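Local structure of putative glucoamylase (Bacteroides caccae ATCC 43185, 4QT9) at residues S44-E49 with V99-K104. The protein probably hydrolyses glycosidic bonds in glucose-containing saccharides as a glucoamylase-like enzyme. Sequence-based numbering, arbitrary orientation.
Sequences SGLAPE and VSFLEK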
# COMPACT_ATOMS: atom_id res chain seq x y z
N SER A 44 17.26 7.19 -8.59
CA SER A 44 16.87 6.36 -7.46
C SER A 44 16.43 4.95 -7.83
O SER A 44 16.52 4.06 -6.98
CB SER A 44 15.72 7.04 -6.72
OG SER A 44 14.55 7.08 -7.51
N GLY A 45 15.87 4.77 -9.02
CA GLY A 45 15.28 3.50 -9.43
C GLY A 45 13.92 3.32 -8.77
O GLY A 45 13.24 2.29 -8.95
N LEU A 46 13.49 4.35 -8.00
CA LEU A 46 12.25 4.34 -7.23
C LEU A 46 11.07 4.93 -7.97
O LEU A 46 11.20 5.54 -9.03
CB LEU A 46 12.42 5.02 -5.87
CG LEU A 46 13.29 4.24 -4.89
CD1 LEU A 46 13.56 5.04 -3.70
CD2 LEU A 46 12.63 2.94 -4.51
N ALA A 47 9.89 4.66 -7.41
CA ALA A 47 8.59 5.00 -7.91
C ALA A 47 8.28 6.49 -7.75
O ALA A 47 8.25 6.99 -6.62
CB ALA A 47 7.53 4.18 -7.16
N PRO A 48 7.99 7.19 -8.86
CA PRO A 48 7.53 8.59 -8.72
C PRO A 48 6.12 8.58 -8.14
O PRO A 48 5.39 7.61 -8.34
CB PRO A 48 7.54 9.12 -10.17
CG PRO A 48 7.37 7.91 -11.02
CD PRO A 48 7.94 6.72 -10.27
N GLU A 49 5.73 9.65 -7.42
CA GLU A 49 4.39 9.78 -6.85
C GLU A 49 3.33 9.51 -7.96
O GLU A 49 2.41 8.72 -7.76
CB GLU A 49 4.21 11.19 -6.23
CG GLU A 49 2.81 11.49 -5.70
CD GLU A 49 2.33 10.60 -4.56
OE1 GLU A 49 3.07 10.44 -3.56
OE2 GLU A 49 1.20 10.08 -4.66
N VAL A 99 18.62 0.55 -2.92
CA VAL A 99 19.28 0.52 -1.61
C VAL A 99 20.33 1.67 -1.50
O VAL A 99 20.38 2.33 -0.46
CB VAL A 99 19.91 -0.87 -1.32
CG1 VAL A 99 20.68 -0.86 -0.00
CG2 VAL A 99 18.83 -1.96 -1.29
N SER A 100 21.11 1.94 -2.56
CA SER A 100 22.11 3.02 -2.55
C SER A 100 21.43 4.37 -2.33
O SER A 100 21.95 5.20 -1.58
CB SER A 100 22.94 3.03 -3.83
OG SER A 100 23.63 1.81 -4.00
N PHE A 101 20.28 4.60 -3.00
CA PHE A 101 19.50 5.83 -2.82
C PHE A 101 18.99 5.94 -1.38
O PHE A 101 19.13 7.01 -0.78
CB PHE A 101 18.31 5.92 -3.81
CG PHE A 101 17.40 7.11 -3.55
CD1 PHE A 101 17.68 8.36 -4.10
CD2 PHE A 101 16.27 6.98 -2.75
CE1 PHE A 101 16.84 9.45 -3.86
CE2 PHE A 101 15.42 8.07 -2.53
CZ PHE A 101 15.72 9.30 -3.08
N LEU A 102 18.41 4.87 -0.83
CA LEU A 102 17.85 4.87 0.53
C LEU A 102 18.92 5.07 1.62
O LEU A 102 18.62 5.61 2.70
CB LEU A 102 17.05 3.59 0.81
CG LEU A 102 15.77 3.41 -0.03
CD1 LEU A 102 15.18 2.04 0.18
CD2 LEU A 102 14.73 4.47 0.30
N GLU A 103 20.18 4.65 1.33
CA GLU A 103 21.28 4.79 2.28
C GLU A 103 21.72 6.26 2.35
O GLU A 103 22.26 6.68 3.37
CB GLU A 103 22.48 3.91 1.87
CG GLU A 103 22.24 2.41 1.99
CD GLU A 103 23.35 1.52 1.45
OE1 GLU A 103 24.03 1.92 0.48
OE2 GLU A 103 23.51 0.40 1.99
N LYS A 104 21.44 7.03 1.28
CA LYS A 104 21.84 8.43 1.13
C LYS A 104 20.72 9.46 1.36
O LYS A 104 21.01 10.56 1.84
CB LYS A 104 22.43 8.65 -0.28
CG LYS A 104 23.86 8.08 -0.40
CD LYS A 104 24.27 7.68 -1.82
CE LYS A 104 24.93 8.79 -2.62
NZ LYS A 104 25.61 8.27 -3.84
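The phenyl ring of F101 carries S44 on one face: S44 CB stands 3.7 Å from the ring centroid and 19° off the normal, a CH-pi contact displaced toward the CD1 side of the ring. L46 meets the other half of the same ring at a slant, with CD1 3.5 Å from F101 CD2 and nearly as close to CE2. The ring itself packs edge-to-face with W116. With CG anti to the backbone N (chi1 174°), F101 sends its ring out from helix 88-104 to the loop, where the CA atoms of S44 and F101 come within 5.4 Å. L46 CD1 also approaches CD2 of L102, though more loosely, at 4.2 Å; L102 in turn packs on L141 and L145 of helix 135-152.

No hydrogen bond joins the two segments, so contact here is apolar, burying 167 Å² in total. The polar end of S44 is turned to its own loop and to E41: its OG accepts from L46 N at 3.0 Å and 157°, and also hydrogen-bonds E41 OE1. The bond from L46 N to S44 OG links the two loop residues that touch F101. Replacing F101 with an alanine would probably leave S44 CB and L46 CD1 without their shared aromatic surface and open a gap beside V65, which all three side chains touch. The bond from S44 OG to the backbone N two residues on defines an ST turn, packed here against the C-terminal part of a helix in the alpha/alpha toroid.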